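Local coordinates for protein twin-arginine translocation pathway signal (Rhodoferax ferrireducens, PDB 5IM2) that probably serves as the solute-binding protein of a TRAP transporter, capturing small organic acids such as the benzoate that copurified with it, at residues T50-T55 against V108-W113; G121-I126 against D155-T160; H248-P253 against I317-A322. All coordinates share one frame; numbering follows the deposited sequence.

Contact 1: residues T50-T55 against V108-W113; sequences TLKFHT and VVDIIW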
loop_
_atom_site.group_PDB
_atom_site.type_symbol
_atom_site.label_atom_id
_atom_site.label_comp_id
_atom_site.label_asym_id
_atom_site.label_seq_id
_atom_site.Cartn_x
_atom_site.Cartn_y
_atom_site.Cartn_z
ATOM N N THR A 50 27.699 -2.118 1.382
ATOM C CA THR A 50 26.712 -1.817 2.406
ATOM C C THR A 50 25.686 -0.874 1.798
ATOM O O THR A 50 26.033 0.215 1.337
ATOM C CB THR A 50 27.382 -1.216 3.641
ATOM O OG1 THR A 50 28.475 -2.055 4.024
ATOM C CG2 THR A 50 26.410 -1.114 4.814
ATOM N N LEU A 51 24.434 -1.304 1.786
ATOM C CA LEU A 51 23.341 -0.532 1.217
ATOM C C LEU A 51 22.507 0.069 2.336
ATOM O O LEU A 51 22.177 -0.615 3.310
ATOM C CB LEU A 51 22.461 -1.420 0.331
ATOM C CG LEU A 51 23.170 -2.111 -0.827
ATOM C CD1 LEU A 51 22.226 -3.084 -1.500
ATOM C CD2 LEU A 51 23.730 -1.127 -1.836
ATOM N N LYS A 52 22.140 1.342 2.179
ATOM C CA LYS A 52 21.265 2.016 3.127
ATOM C C LYS A 52 19.808 1.830 2.725
ATOM O O LYS A 52 19.420 2.161 1.597
ATOM C CB LYS A 52 21.596 3.500 3.201
ATOM C CG LYS A 52 22.977 3.761 3.730
ATOM C CD LYS A 52 23.209 5.276 3.860
ATOM C CE LYS A 52 24.666 5.603 4.115
ATOM N NZ LYS A 52 25.166 6.544 3.077
ATOM N N PHE A 53 19.010 1.326 3.663
ATOM C CA PHE A 53 17.575 1.070 3.491
ATOM C C PHE A 53 16.796 2.002 4.422
ATOM O O PHE A 53 17.122 2.097 5.607
ATOM C CB PHE A 53 17.289 -0.398 3.815
ATOM C CG PHE A 53 15.857 -0.831 3.621
ATOM C CD1 PHE A 53 14.876 -0.521 4.553
ATOM C CD2 PHE A 53 15.516 -1.640 2.553
ATOM C CE1 PHE A 53 13.579 -0.953 4.394
ATOM C CE2 PHE A 53 14.207 -2.070 2.385
ATOM C CZ PHE A 53 13.232 -1.705 3.313
ATOM N N HIS A 54 15.793 2.723 3.893
ATOM C CA HIS A 54 15.021 3.682 4.678
ATOM C C HIS A 54 13.532 3.490 4.442
ATOM O O HIS A 54 13.105 3.331 3.295
ATOM C CB HIS A 54 15.400 5.149 4.297
ATOM C CG HIS A 54 15.058 6.188 5.319
ATOM N ND1 HIS A 54 14.948 7.519 4.981
ATOM C CD2 HIS A 54 14.878 6.129 6.661
ATOM C CE1 HIS A 54 14.662 8.229 6.057
ATOM N NE2 HIS A 54 14.609 7.408 7.091
ATOM N N THR A 55 12.737 3.580 5.509
ATOM C CA THR A 55 11.284 3.547 5.366
ATOM C C THR A 55 10.636 4.197 6.577
ATOM O O THR A 55 11.310 4.628 7.521
ATOM C CB THR A 55 10.798 2.096 5.182
ATOM O OG1 THR A 55 9.394 2.060 4.903
ATOM C CG2 THR A 55 11.067 1.256 6.420
ATOM N N VAL A 108 20.674 9.718 -1.485
ATOM C CA VAL A 108 20.771 9.907 -0.041
ATOM C C VAL A 108 20.776 8.558 0.655
ATOM O O VAL A 108 21.547 8.325 1.600
ATOM C CB VAL A 108 19.593 10.781 0.431
ATOM C CG1 VAL A 108 19.627 10.972 1.919
ATOM C CG2 VAL A 108 19.641 12.130 -0.269
ATOM N N VAL A 109 19.890 7.652 0.210
ATOM C CA VAL A 109 19.929 6.246 0.579
ATOM C C VAL A 109 19.942 5.389 -0.686
ATOM O O VAL A 109 19.754 5.881 -1.798
ATOM C CB VAL A 109 18.725 5.868 1.462
ATOM C CG1 VAL A 109 18.753 6.681 2.765
ATOM C CG2 VAL A 109 17.441 6.082 0.711
ATOM N N ASP A 110 20.106 4.072 -0.505
ATOM C CA ASP A 110 20.110 3.157 -1.648
ATOM C C ASP A 110 18.759 2.506 -1.937
ATOM O O ASP A 110 18.421 2.312 -3.111
ATOM C CB ASP A 110 21.163 2.064 -1.447
ATOM C CG ASP A 110 22.542 2.629 -1.291
ATOM O OD1 ASP A 110 23.073 3.118 -2.319
ATOM O OD2 ASP A 110 23.084 2.602 -0.160
ATOM N N ILE A 111 17.979 2.135 -0.918
ATOM C CA ILE A 111 16.716 1.429 -1.119
ATOM C C ILE A 111 15.665 2.007 -0.188
ATOM O O ILE A 111 15.929 2.239 0.998
ATOM C CB ILE A 111 16.853 -0.095 -0.873
ATOM C CG1 ILE A 111 17.853 -0.698 -1.851
ATOM C CG2 ILE A 111 15.497 -0.770 -0.965
ATOM C CD1 ILE A 111 18.268 -2.110 -1.445
ATOM N N ILE A 112 14.467 2.246 -0.728
ATOM C CA ILE A 112 13.324 2.696 0.056
ATOM C C ILE A 112 12.120 1.803 -0.229
ATOM O O ILE A 112 12.029 1.142 -1.270
ATOM C CB ILE A 112 12.995 4.197 -0.197
ATOM C CG1 ILE A 112 12.630 4.478 -1.645
ATOM C CG2 ILE A 112 14.196 5.018 0.180
ATOM C CD1 ILE A 112 11.172 4.405 -1.952
ATOM N N TRP A 113 11.180 1.783 0.735
ATOM C CA TRP A 113 9.863 1.179 0.573
ATOM C C TRP A 113 8.852 2.241 0.978
ATOM O O TRP A 113 8.915 2.760 2.108
ATOM C CB TRP A 113 9.712 -0.080 1.440
ATOM C CG TRP A 113 8.439 -0.861 1.327
ATOM C CD1 TRP A 113 8.173 -1.872 0.443
ATOM C CD2 TRP A 113 7.299 -0.762 2.179
ATOM N NE1 TRP A 113 6.913 -2.389 0.683
ATOM C CE2 TRP A 113 6.374 -1.748 1.759
ATOM C CE3 TRP A 113 6.965 0.058 3.263
ATOM C CZ2 TRP A 113 5.136 -1.923 2.364
ATOM C CZ3 TRP A 113 5.739 -0.115 3.858
ATOM C CH2 TRP A 113 4.848 -1.107 3.424
#
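Asp-110 reaches across to the backbone of the neighbouring strand, its OD2 taking the Lys-52 N-H in a nearly straight bond of 2.8 Å (174° at the hydrogen) through the anti lone pair. In return the Lys-52 carbonyl O accepts two donors, Ile-111 N at 2.9 Å and Asp-110 N more bent, while His-54 N bonds to Ile-111 O and continues the parallel ladder. With chi1 at -59°, CG sits beside the aspartate's own backbone N, which also bonds to Lys-52 O, holding the carboxylate where OD2 meets Lys-52 N. An alanine here would lose the carboxylate and is likely to leave the Lys-52 N-H without this acceptor. At the other end Thr-55 OG1 donates to Trp-113 O at 2.9 Å and lies at the edge of the indole. Packing follows: CG2 of Ile-111 meets Phe-53 CD2 at 3.6 Å, and Val-109 CG1 touches CB of His-54. Trp-113, stacked on Phe-263, has its side chain about 4 Å from the bound benzoate. The pair forms part of a five-stranded sheet in which 49-55 lies between 83-88 and 111-114. Helix 62-78 packs on the Phe-53 and Thr-55 face, helix 100-106 on that of His-54 and Ile-112.

Contact 2: residues G121-I126 against D155-T160; sequences GRFPRI and DEFKDT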
loop_
_atom_site.group_PDB
_atom_site.type_symbol
_atom_site.label_atom_id
_atom_site.label_comp_id
_atom_site.label_asym_id
_atom_site.label_seq_id
_atom_site.Cartn_x
_atom_site.Cartn_y
_atom_site.Cartn_z
ATOM N N GLY A 121 -0.162 12.993 -7.169
ATOM C CA GLY A 121 -0.128 13.027 -8.625
ATOM C C GLY A 121 1.213 12.799 -9.312
ATOM O O GLY A 121 1.330 13.024 -10.518
ATOM N N ARG A 122 2.227 12.326 -8.581
ATOM C CA ARG A 122 3.522 12.002 -9.183
ATOM C C ARG A 122 3.483 10.687 -9.965
ATOM O O ARG A 122 4.167 10.549 -10.985
ATOM C CB ARG A 122 4.587 11.899 -8.095
ATOM C CG ARG A 122 5.948 11.409 -8.521
ATOM C CD ARG A 122 6.877 12.528 -8.946
ATOM N NE ARG A 122 8.265 12.062 -8.939
ATOM C CZ ARG A 122 9.101 12.138 -7.898
ATOM N NH1 ARG A 122 8.728 12.686 -6.738
ATOM N NH2 ARG A 122 10.339 11.675 -8.022
ATOM N N PHE A 123 2.714 9.707 -9.497
ATOM C CA PHE A 123 2.686 8.365 -10.086
ATOM C C PHE A 123 1.245 8.020 -10.457
ATOM O O PHE A 123 0.597 7.188 -9.824
ATOM C CB PHE A 123 3.287 7.328 -9.139
ATOM C CG PHE A 123 4.636 7.676 -8.652
ATOM C CD1 PHE A 123 5.745 7.583 -9.500
ATOM C CD2 PHE A 123 4.831 8.142 -7.352
ATOM C CE1 PHE A 123 7.022 7.920 -9.059
ATOM C CE2 PHE A 123 6.095 8.469 -6.909
ATOM C CZ PHE A 123 7.204 8.348 -7.762
ATOM N N PRO A 124 0.706 8.667 -11.497
ATOM C CA PRO A 124 -0.726 8.523 -11.770
ATOM C C PRO A 124 -1.133 7.152 -12.258
ATOM O O PRO A 124 -2.245 6.719 -11.946
ATOM C CB PRO A 124 -0.983 9.591 -12.835
ATOM C CG PRO A 124 0.330 9.814 -13.494
ATOM C CD PRO A 124 1.346 9.641 -12.392
ATOM N N ARG A 125 -0.306 6.447 -13.029
ATOM C CA ARG A 125 -0.829 5.227 -13.648
ATOM C C ARG A 125 -0.921 4.040 -12.681
ATOM O O ARG A 125 -1.799 3.177 -12.841
ATOM C CB ARG A 125 0.029 4.858 -14.854
ATOM C CG ARG A 125 -0.161 5.768 -16.023
ATOM C CD ARG A 125 0.906 5.579 -17.057
ATOM N NE ARG A 125 2.124 6.246 -16.657
ATOM C CZ ARG A 125 3.185 6.411 -17.443
ATOM N NH1 ARG A 125 3.201 5.918 -18.678
ATOM N NH2 ARG A 125 4.241 7.056 -16.981
ATOM N N ILE A 126 -0.045 3.964 -11.670
ATOM C CA ILE A 126 -0.114 2.844 -10.744
ATOM C C ILE A 126 -1.370 2.916 -9.880
ATOM O O ILE A 126 -1.781 1.916 -9.269
ATOM C CB ILE A 126 1.156 2.784 -9.877
ATOM C CG1 ILE A 126 1.214 1.439 -9.171
ATOM C CG2 ILE A 126 1.217 3.912 -8.879
ATOM C CD1 ILE A 126 2.431 1.283 -8.239
ATOM N N ASP A 155 7.878 3.860 -17.933
ATOM C CA ASP A 155 8.517 5.156 -17.729
ATOM C C ASP A 155 8.096 5.835 -16.430
ATOM O O ASP A 155 8.719 6.824 -16.047
ATOM C CB ASP A 155 8.197 6.086 -18.886
ATOM C CG ASP A 155 6.723 6.283 -19.048
ATOM O OD1 ASP A 155 6.065 5.363 -19.589
ATOM O OD2 ASP A 155 6.220 7.337 -18.611
ATOM N N GLU A 156 7.067 5.332 -15.735
ATOM C CA GLU A 156 6.561 6.018 -14.546
ATOM C C GLU A 156 7.573 6.023 -13.413
ATOM O O GLU A 156 7.607 6.979 -12.620
ATOM C CB GLU A 156 5.244 5.375 -14.067
ATOM C CG GLU A 156 4.653 5.935 -12.765
ATOM C CD GLU A 156 3.123 5.975 -12.782
ATOM O OE1 GLU A 156 2.474 5.238 -11.976
ATOM O OE2 GLU A 156 2.570 6.728 -13.617
ATOM N N PHE A 157 8.386 4.975 -13.313
ATOM C CA PHE A 157 9.400 4.870 -12.277
ATOM C C PHE A 157 10.803 4.808 -12.872
ATOM O O PHE A 157 11.707 4.234 -12.261
ATOM C CB PHE A 157 9.174 3.632 -11.416
ATOM C CG PHE A 157 7.929 3.676 -10.534
ATOM C CD1 PHE A 157 7.871 4.498 -9.409
ATOM C CD2 PHE A 157 6.848 2.849 -10.800
ATOM C CE1 PHE A 157 6.757 4.504 -8.596
ATOM C CE2 PHE A 157 5.715 2.869 -9.977
ATOM C CZ PHE A 157 5.681 3.689 -8.878
ATOM N N LYS A 158 10.997 5.366 -14.062
ATOM C CA LYS A 158 12.247 5.140 -14.787
ATOM C C LYS A 158 13.436 5.824 -14.135
ATOM O O LYS A 158 14.581 5.546 -14.529
ATOM C CB LYS A 158 12.124 5.609 -16.237
ATOM C CG LYS A 158 11.893 7.103 -16.399
ATOM C CD LYS A 158 11.850 7.486 -17.874
ATOM C CE LYS A 158 11.899 8.989 -18.057
ATOM N NZ LYS A 158 10.663 9.517 -18.694
ATOM N N ASP A 159 13.202 6.668 -13.127
ATOM C CA ASP A 159 14.294 7.349 -12.458
ATOM C C ASP A 159 14.843 6.545 -11.285
ATOM O O ASP A 159 15.810 6.988 -10.651
ATOM C CB ASP A 159 13.874 8.766 -12.024
ATOM C CG ASP A 159 12.539 8.816 -11.304
ATOM O OD1 ASP A 159 11.832 7.795 -11.261
ATOM O OD2 ASP A 159 12.190 9.914 -10.799
ATOM N N THR A 160 14.310 5.339 -11.040
ATOM C CA THR A 160 14.889 4.413 -10.080
ATOM C C THR A 160 14.935 3.027 -10.699
ATOM O O THR A 160 14.412 2.782 -11.791
ATOM C CB THR A 160 14.100 4.375 -8.749
ATOM O OG1 THR A 160 12.749 3.913 -8.952
ATOM C CG2 THR A 160 14.133 5.762 -8.079
HETATM O O HOH W 1 3.940 8.824 -14.727
#
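One buried carboxylate, that of Glu-156, receives two successive backbone N-H groups of the facing loop and an arginine side chain as well. Arg-125 N meets Glu-156 OE2 at 2.9 Å and Ile-126 N meets Glu-156 OE1 at 2.8 Å, each on a syn lone pair, which ties each carboxylate oxygen to one of two consecutive amides. Arg-125 then folds back, bent at chi3 (-78°), so that its NE also reaches OE2 of Glu-156, at 3.1 Å and from above the carboxylate plane. The far end of the same guanidinium grips Asp-155 end-on: NH2 donates to Asp-155 OD2 at 2.6 Å in a nearly straight bond, and NH1 to OD1. A water accepts from Arg-125 NH2 and donates to Glu-156 OE2, adding a second link between these groups.

Arg-125, Asp-155 and Glu-156 thus make a salt-bridge network that joins two loops at the two ends of the chain section carrying helix 138-152. The single arginine can offset only part of the charge of the two acids; the two backbone N-H groups and the water probably help Glu-156 stay ionised although buried.

Alongside these polar groups, Phe-123 and Phe-157 form an offset stack, centroids 4.7 Å apart and planes inclined by 25°. CE1 of Phe-157 lies over one face of Phe-123, toward its rim; Arg-122 CG covers the opposite face, over the ring centre. Ile-126 CD1 comes to the edge of Phe-157 near CE2, 4.0 Å away. Beyond the rings, Arg-122 NH2, whose main partner is Asp-102, makes a long salt bridge to Asp-159 OD2, at 3.8 Å, and Asp-159 OD1 bonds to Tyr-101. Met-149 of helix 138-152 packs against Ile-126, Glu-156 and Phe-157.

Contact 3: residues H248-P253 against I317-A322; sequences HSEFDP and IYAIPA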
loop_
_atom_site.group_PDB
_atom_site.type_symbol
_atom_site.label_atom_id
_atom_site.label_comp_id
_atom_site.label_asym_id
_atom_site.label_seq_id
_atom_site.Cartn_x
_atom_site.Cartn_y
_atom_site.Cartn_z
ATOM N N HIS A 248 -14.659 -0.977 14.213
ATOM C CA HIS A 248 -13.973 -1.414 13.008
ATOM C C HIS A 248 -14.986 -2.054 12.076
ATOM O O HIS A 248 -15.714 -2.963 12.487
ATOM C CB HIS A 248 -12.873 -2.403 13.377
ATOM C CG HIS A 248 -12.015 -1.930 14.508
ATOM N ND1 HIS A 248 -10.847 -1.221 14.314
ATOM C CD2 HIS A 248 -12.178 -2.019 15.844
ATOM C CE1 HIS A 248 -10.327 -0.900 15.486
ATOM N NE2 HIS A 248 -11.111 -1.386 16.430
ATOM N N SER A 249 -15.039 -1.587 10.837
ATOM C CA SER A 249 -15.912 -2.169 9.829
ATOM C C SER A 249 -15.051 -2.689 8.684
ATOM O O SER A 249 -14.416 -1.908 7.973
ATOM C CB SER A 249 -16.934 -1.145 9.345
ATOM O OG SER A 249 -17.944 -1.051 10.325
ATOM N N GLU A 250 -15.025 -4.010 8.528
ATOM C CA GLU A 250 -14.411 -4.667 7.392
ATOM C C GLU A 250 -15.498 -5.045 6.386
ATOM O O GLU A 250 -16.691 -4.914 6.645
ATOM C CB GLU A 250 -13.617 -5.898 7.861
ATOM C CG GLU A 250 -14.501 -6.944 8.518
ATOM C CD GLU A 250 -13.754 -8.006 9.342
ATOM O OE1 GLU A 250 -12.519 -7.906 9.547
ATOM O OE2 GLU A 250 -14.434 -8.955 9.799
ATOM N N PHE A 251 -15.067 -5.475 5.204
ATOM C CA PHE A 251 -15.970 -5.925 4.155
ATOM C C PHE A 251 -15.903 -7.440 4.044
ATOM O O PHE A 251 -14.810 -8.003 3.934
ATOM C CB PHE A 251 -15.594 -5.284 2.817
ATOM C CG PHE A 251 -16.048 -3.868 2.709
ATOM C CD1 PHE A 251 -15.345 -2.864 3.326
ATOM C CD2 PHE A 251 -17.226 -3.559 2.058
ATOM C CE1 PHE A 251 -15.794 -1.546 3.256
ATOM C CE2 PHE A 251 -17.665 -2.247 1.977
ATOM C CZ PHE A 251 -16.971 -1.260 2.582
ATOM N N ASP A 252 -17.054 -8.095 4.096
ATOM C CA ASP A 252 -17.064 -9.535 3.868
ATOM C C ASP A 252 -16.405 -9.822 2.519
ATOM O O ASP A 252 -16.707 -9.141 1.526
ATOM C CB ASP A 252 -18.485 -10.093 3.893
ATOM C CG ASP A 252 -18.510 -11.616 3.926
ATOM O OD1 ASP A 252 -18.455 -12.182 5.035
ATOM O OD2 ASP A 252 -18.568 -12.245 2.847
ATOM N N PRO A 253 -15.514 -10.815 2.431
ATOM C CA PRO A 253 -14.836 -11.085 1.151
ATOM C C PRO A 253 -15.774 -11.280 -0.025
ATOM O O PRO A 253 -15.403 -10.957 -1.161
ATOM C CB PRO A 253 -14.054 -12.372 1.442
ATOM C CG PRO A 253 -13.984 -12.474 2.899
ATOM C CD PRO A 253 -15.211 -11.832 3.443
ATOM N N ILE A 317 -16.123 -5.091 16.090
ATOM C CA ILE A 317 -15.831 -5.375 14.695
ATOM C C ILE A 317 -17.132 -5.764 14.020
ATOM O O ILE A 317 -17.853 -6.649 14.500
ATOM C CB ILE A 317 -14.813 -6.518 14.540
ATOM C CG1 ILE A 317 -13.500 -6.191 15.226
ATOM C CG2 ILE A 317 -14.589 -6.817 13.082
ATOM C CD1 ILE A 317 -12.548 -7.382 15.248
ATOM N N TYR A 318 -17.389 -5.164 12.873
ATOM C CA TYR A 318 -18.550 -5.459 12.053
ATOM C C TYR A 318 -18.078 -5.787 10.645
ATOM O O TYR A 318 -17.137 -5.168 10.139
ATOM C CB TYR A 318 -19.501 -4.268 12.039
ATOM C CG TYR A 318 -20.708 -4.416 11.143
ATOM C CD1 TYR A 318 -21.773 -5.222 11.512
ATOM C CD2 TYR A 318 -20.790 -3.741 9.927
ATOM C CE1 TYR A 318 -22.882 -5.355 10.701
ATOM C CE2 TYR A 318 -21.898 -3.869 9.104
ATOM C CZ TYR A 318 -22.940 -4.679 9.493
ATOM O OH TYR A 318 -24.059 -4.810 8.694
ATOM N N ALA A 319 -18.725 -6.768 10.020
ATOM C CA ALA A 319 -18.444 -7.126 8.640
ATOM C C ALA A 319 -19.611 -6.677 7.774
ATOM O O ALA A 319 -20.742 -7.144 7.949
ATOM C CB ALA A 319 -18.213 -8.623 8.475
ATOM N N ILE A 320 -19.321 -5.794 6.828
ATOM C CA ILE A 320 -20.329 -5.274 5.913
ATOM C C ILE A 320 -20.660 -6.371 4.900
ATOM O O ILE A 320 -19.767 -6.827 4.167
ATOM C CB ILE A 320 -19.829 -3.987 5.231
ATOM C CG1 ILE A 320 -19.746 -2.859 6.256
ATOM C CG2 ILE A 320 -20.747 -3.561 4.082
ATOM C CD1 ILE A 320 -18.892 -1.673 5.775
ATOM N N PRO A 321 -21.911 -6.824 4.835
ATOM C CA PRO A 321 -22.269 -7.921 3.927
ATOM C C PRO A 321 -22.218 -7.503 2.464
ATOM O O PRO A 321 -22.214 -6.322 2.114
ATOM C CB PRO A 321 -23.696 -8.288 4.352
ATOM C CG PRO A 321 -24.225 -7.071 5.016
ATOM C CD PRO A 321 -23.057 -6.368 5.638
ATOM N N ALA A 322 -22.167 -8.522 1.601
ATOM C CA ALA A 322 -21.990 -8.285 0.167
ATOM C C ALA A 322 -23.091 -7.404 -0.406
ATOM O O ALA A 322 -22.837 -6.616 -1.331
ATOM C CB ALA A 322 -21.971 -9.627 -0.578
HETATM O O HOH W 2 -18.791 -7.129 1.559
#
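His-248 O, Tyr-318 O, Glu-250 O and Ile-320 O accept in turn from the facing segment, a regular parallel ladder. Tyr-318 N donates to His-248 O at 2.8 Å, Glu-250 N to Tyr-318 O at 2.9 Å, and Ile-320 N to Glu-250 O in an almost straight bond (178°). The last rung, Asp-252 N to Ile-320 O at 3.0 Å, carries the pairing past the end of strand 248-251. There a water donates to both Asp-252 O and Ile-320 O, bridging the two segments as they leave the sheet. Weaker CA-H...O contacts accompany the ladder, among them Ser-249 CA to Tyr-318 O.

These are the last two strands on one side of a six-stranded mixed sheet: 316-320 is outermost, and 247-251 joins it to strand 171-175. Beyond Ile-320 the outer strand passes straight into helix 322-332, with Pro-321 at its N-cap.

Apolar contacts are concentrated on the face bearing Phe-251 and Ile-320, whose side chains run side by side. CD1 of Ile-320 sits over one face of the Phe-251 ring in a CH-pi contact, 4.0 Å from the centroid and 21° off the normal, while its CG2 lies near CE2 of that ring. Phe-328, from helix 322-332, meets the Phe-251 ring edge-to-face and also touches Ile-320.

On the other face the extended Glu-250 chain lies against Ile-317 and Ala-319, with OE2 3.9 Å from Ile-317 CG2. The polar end of Glu-250 is held from elsewhere: OE1 takes a hydrogen bond from Trp-233 and a salt bridge from Arg-307.

How the contacts relate
From the N terminus, contact 1 closes first, bringing residues 108-113 back beside the opening strand after a loop that includes helices 62-78 and 100-106 and strand 83-88. Contact 2 follows in series and joins the loops flanking helix 138-152, just before strand 161-167 adds to the same sheet as contact 1; the two centres are about 19 Å apart. Contact 3 closes last, across a longer excursion of 63 residues that visits the first sheet through strand 262-267 before returning to the edge of the second. None of the three loops nests in or crosses another. Contact 3 lies across the chain's centre from both others, about 37 Å from contact 1 between centres.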